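Long-range contact in TarM (Staphylococcus aureus subsp. aureus 21178, PDB 4X7R), which belongs to the GT-B clan of glycosyltransferases, with two Rossmann-like domains facing each other across a cleft that holds uridine-5'-diphosphate: residues His253-Asp257 / Pro329-Ile333. The protein carries 1 engineered substitution. Sequence-based numbering, arbitrary orientation.
Sequences HENFD and PTKRI. With UDP (uridine-5'-diphosphate), chain E.
A surface contact between two loops bridges the two Rossmann-like domains of TarM: residues 253-257 come from the loop between strand 243-247 and helix 264-271, in the domain built on the N-terminal parallel sheet, and 329-333 from the loop between strand 320-324 and helix 333-346, in the domain built on the other. The 253-257 segment is extended up to Asn255 and then kinks at Phe256, whose backbone is left-handed (phi/psi 50/47). Residues 329-331 form a 3-10 turn closed by the backbone hydrogen bond Arg332 N to Pro329 O, 3.1 Å; Arg332, also left-handed (45/53), is the N-cap of helix 333-346. Asn255 and Thr330 are in register, their CA atoms 7.2 Å apart, and the two segments, joined by van der Waals contact without hydrogen bonds, bury 201 Å² in all. Phe256 gives the largest share, 85 Å², an m rotamer pointing its ring at the 3-10 turn. Its CE2 makes an apolar contact with Pro329 CB at 3.8 Å; CZ packs 3.3 Å from Pro329 O and 3.7 Å from Thr330 CA, and CE1 3.7 Å from Arg332 CD, Pro329 O and Arg332 CD both meeting the ring edge. Such loops facing each other across the interdomain cleft are a feature of the GT-B fold, and here the 329-333 loop borders the ligand site. Lys331 points its CA-to-CB bond away from 253-257, and its extended outer chain carries NZ to the diphosphate, with hydrogen bonds of 3.1 Å to UDP O3A and 3.0 Å to UDP O3B; Glu403 forms a salt bridge with the same amine. Thr330, a p rotamer, packs CG2 3.4 Å from Asn255 ND2, while Asn255 OD1 is hydrogen-bonded to Lys263. Tyr402 meets the Phe256 ring edge-to-face and accepts a hydrogen bond from Phe256 N.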
ATOM      1  N   HIS A 253       7.805  17.255   0.394  1.00 41.33           N
ATOM      2  CA  HIS A 253       7.151  18.398   1.022  1.00 44.20           C
ATOM      3  C   HIS A 253       5.777  17.946   1.512  1.00 50.81           C
ATOM      4  O   HIS A 253       5.178  17.014   0.936  1.00 49.16           O
ATOM      5  CB  HIS A 253       6.945  19.562   0.040  1.00 45.99           C
ATOM      6  CG  HIS A 253       8.202  20.128  -0.520  1.00 49.71           C
ATOM      7  ND1 HIS A 253       8.781  19.601  -1.679  1.00 50.82           N
ATOM      8  CD2 HIS A 253       8.899  21.224  -0.139  1.00 52.89           C
ATOM      9  CE1 HIS A 253       9.836  20.362  -1.937  1.00 50.93           C
ATOM     10  NE2 HIS A 253       9.948  21.355  -1.041  1.00 52.78           N
ATOM     11  N   GLU A 254       5.269  18.621   2.556  1.00 50.31           N
ATOM     12  CA  GLU A 254       3.931  18.369   3.075  1.00 51.24           C
ATOM     13  C   GLU A 254       2.906  18.758   2.004  1.00 55.77           C
ATOM     14  O   GLU A 254       3.047  19.792   1.332  1.00 54.76           O
ATOM     15  CB  GLU A 254       3.672  19.160   4.371  1.00 53.89           C
ATOM     16  CG  GLU A 254       4.144  18.438   5.620  1.00 66.94           C
ATOM     17  CD  GLU A 254       3.199  17.417   6.223  1.00 89.83           C
ATOM     18  OE1 GLU A 254       2.732  16.509   5.498  1.00 80.70           O
ATOM     19  OE2 GLU A 254       2.966  17.501   7.448  1.00 95.52           O
ATOM     20  N   ASN A 255       1.931  17.871   1.801  1.00 54.42           N
ATOM     21  CA  ASN A 255       0.842  18.037   0.844  1.00 55.99           C
ATOM     22  C   ASN A 255      -0.088  19.085   1.363  1.00 64.54           C
ATOM     23  O   ASN A 255      -0.242  19.197   2.581  1.00 66.07           O
ATOM     24  CB  ASN A 255       0.074  16.729   0.680  1.00 56.62           C
ATOM     25  CG  ASN A 255       0.946  15.566   0.262  1.00 65.74           C
ATOM     26  OD1 ASN A 255       1.881  15.700  -0.541  1.00 53.84           O
ATOM     27  ND2 ASN A 255       0.626  14.391   0.771  1.00 49.76           N
ATOM     28  N   PHE A 256      -0.709  19.853   0.448  1.00 63.25           N
ATOM     29  CA  PHE A 256      -1.677  20.920   0.757  1.00 65.64           C
ATOM     30  C   PHE A 256      -1.148  21.891   1.827  1.00 71.50           C
ATOM     31  O   PHE A 256      -1.835  22.200   2.798  1.00 71.45           O
ATOM     32  CB  PHE A 256      -3.053  20.313   1.118  1.00 67.76           C
ATOM     33  CG  PHE A 256      -3.533  19.283   0.123  1.00 68.53           C
ATOM     34  CD1 PHE A 256      -3.916  19.657  -1.162  1.00 71.98           C
ATOM     35  CD2 PHE A 256      -3.573  17.939   0.458  1.00 69.90           C
ATOM     36  CE1 PHE A 256      -4.343  18.703  -2.085  1.00 72.34           C
ATOM     37  CE2 PHE A 256      -4.008  16.987  -0.463  1.00 72.42           C
ATOM     38  CZ  PHE A 256      -4.392  17.378  -1.728  1.00 70.75           C
ATOM     39  N   ASP A 257       0.102  22.336   1.641  1.00 69.36           N
ATOM     40  CA  ASP A 257       0.800  23.221   2.565  1.00 69.74           C
ATOM     41  C   ASP A 257       1.471  24.363   1.822  1.00 71.81           C
ATOM     42  O   ASP A 257       2.167  24.136   0.822  1.00 68.90           O
ATOM     43  CB  ASP A 257       1.829  22.414   3.375  1.00 70.65           C
ATOM     44  CG  ASP A 257       2.641  23.236   4.352  1.00 82.16           C
ATOM     45  OD1 ASP A 257       2.109  23.576   5.423  1.00 84.83           O
ATOM     46  OD2 ASP A 257       3.777  23.626   4.002  1.00 85.22           O
ATOM     47  N   PRO A 329      -6.892  12.286  -1.590  1.00 53.83           N
ATOM     48  CA  PRO A 329      -6.862  13.742  -1.825  1.00 53.83           C
ATOM     49  C   PRO A 329      -5.780  14.299  -2.750  1.00 55.77           C
ATOM     50  O   PRO A 329      -6.082  15.207  -3.511  1.00 55.63           O
ATOM     51  CB  PRO A 329      -6.735  14.314  -0.412  1.00 55.76           C
ATOM     52  CG  PRO A 329      -7.424  13.321   0.446  1.00 60.19           C
ATOM     53  CD  PRO A 329      -7.051  11.991  -0.144  1.00 55.07           C
ATOM     54  N   THR A 330      -4.538  13.769  -2.709  1.00 50.80           N
ATOM     55  CA  THR A 330      -3.437  14.291  -3.547  1.00 48.85           C
ATOM     56  C   THR A 330      -3.644  14.131  -5.049  1.00 49.38           C
ATOM     57  O   THR A 330      -3.074  14.888  -5.832  1.00 46.52           O
ATOM     58  CB  THR A 330      -2.080  13.795  -3.081  1.00 54.36           C
ATOM     59  OG1 THR A 330      -2.072  12.387  -3.196  1.00 52.85           O
ATOM     60  CG2 THR A 330      -1.751  14.214  -1.668  1.00 57.52           C
ATOM     61  N   LYS A 331      -4.492  13.161  -5.443  1.00 46.68           N
ATOM     62  CA  LYS A 331      -4.829  12.867  -6.836  1.00 46.03           C
ATOM     63  C   LYS A 331      -5.776  13.906  -7.414  1.00 51.89           C
ATOM     64  O   LYS A 331      -5.900  14.007  -8.639  1.00 52.36           O
ATOM     65  CB  LYS A 331      -5.389  11.438  -6.981  1.00 47.81           C
ATOM     66  CG  LYS A 331      -4.456  10.337  -6.461  1.00 51.30           C
ATOM     67  CD  LYS A 331      -3.198  10.134  -7.308  1.00 48.12           C
ATOM     68  CE  LYS A 331      -2.256   9.209  -6.585  1.00 53.34           C
ATOM     69  NZ  LYS A 331      -0.982   9.025  -7.328  1.00 46.72           N
ATOM     70  N   ARG A 332      -6.409  14.720  -6.533  1.00 49.82           N
ATOM     71  CA  ARG A 332      -7.331  15.806  -6.896  1.00 50.87           C
ATOM     72  C   ARG A 332      -8.344  15.400  -7.960  1.00 56.45           C
ATOM     73  O   ARG A 332      -8.467  16.061  -8.992  1.00 56.84           O
ATOM     74  CB  ARG A 332      -6.580  17.105  -7.280  1.00 50.10           C
ATOM     75  CG  ARG A 332      -5.849  17.783  -6.121  1.00 58.71           C
ATOM     76  CD  ARG A 332      -6.727  18.192  -4.930  1.00 68.32           C
ATOM     77  NE  ARG A 332      -7.824  19.096  -5.297  1.00 64.83           N
ATOM     78  CZ  ARG A 332      -7.718  20.415  -5.357  1.00 74.19           C
ATOM     79  NH1 ARG A 332      -6.560  21.008  -5.102  1.00 60.63           N
ATOM     80  NH2 ARG A 332      -8.768  21.156  -5.686  1.00 64.90           N
ATOM     81  N   ILE A 333      -9.055  14.282  -7.705  1.00 54.30           N
ATOM     82  CA  ILE A 333     -10.095  13.752  -8.596  1.00 56.05           C
ATOM     83  C   ILE A 333     -11.264  14.756  -8.659  1.00 63.51           C
ATOM     84  O   ILE A 333     -11.973  14.800  -9.664  1.00 65.09           O
ATOM     85  CB  ILE A 333     -10.476  12.283  -8.238  1.00 58.84           C
ATOM     86  CG1 ILE A 333      -9.209  11.387  -8.278  1.00 56.55           C
ATOM     87  CG2 ILE A 333     -11.542  11.722  -9.197  1.00 61.96           C
ATOM     88  CD1 ILE A 333      -9.205  10.192  -7.404  1.00 54.77           C
TER
HETATM   89  N1  UDP E 501      -3.668   0.510  -9.515  1.00 50.66           N
HETATM   90  C2  UDP E 501      -4.302  -0.636  -9.959  1.00 49.51           C
HETATM   91  N3  UDP E 501      -5.675  -0.578  -9.965  1.00 50.42           N
HETATM   92  C4  UDP E 501      -6.466   0.475  -9.560  1.00 52.45           C
HETATM   93  C5  UDP E 501      -5.742   1.616  -9.062  1.00 49.12           C
HETATM   94  C6  UDP E 501      -4.395   1.601  -9.056  1.00 48.91           C
HETATM   95  O2  UDP E 501      -3.696  -1.635 -10.323  1.00 48.76           O
HETATM   96  O4  UDP E 501      -7.703   0.387  -9.669  1.00 54.49           O
HETATM   97  C1' UDP E 501      -2.193   0.560  -9.677  1.00 50.35           C
HETATM   98  C2' UDP E 501      -1.731   1.183 -10.991  1.00 51.43           C
HETATM   99  O2' UDP E 501      -1.702   0.218 -12.029  1.00 57.27           O
HETATM  100  C3' UDP E 501      -0.326   1.661 -10.620  1.00 50.74           C
HETATM  101  C4' UDP E 501      -0.469   2.043  -9.151  1.00 52.40           C
HETATM  102  O4' UDP E 501      -1.643   1.358  -8.652  1.00 52.57           O
HETATM  103  O3' UDP E 501       0.738   0.734 -10.843  1.00 48.31           O
HETATM  104  C5' UDP E 501      -0.583   3.523  -8.891  1.00 54.21           C
HETATM  105  O5' UDP E 501       0.738   4.078  -9.081  1.00 55.71           O
HETATM  106  PA  UDP E 501       1.110   5.639  -9.033  1.00 51.80           P
HETATM  107  O1A UDP E 501       2.581   5.776  -8.953  1.00 45.51           O
HETATM  108  O2A UDP E 501       0.559   6.311 -10.301  1.00 50.78           O
HETATM  109  O3A UDP E 501       0.432   6.264  -7.771  1.00 50.17           O
HETATM  110  PB  UDP E 501       0.429   5.860  -6.219  1.00 53.58           P
HETATM  111  O1B UDP E 501       1.779   5.315  -5.832  1.00 52.11           O
HETATM  112  O2B UDP E 501      -0.646   4.802  -5.946  1.00 48.81           O
HETATM  113  O3B UDP E 501       0.164   7.103  -5.392  1.00 57.57           O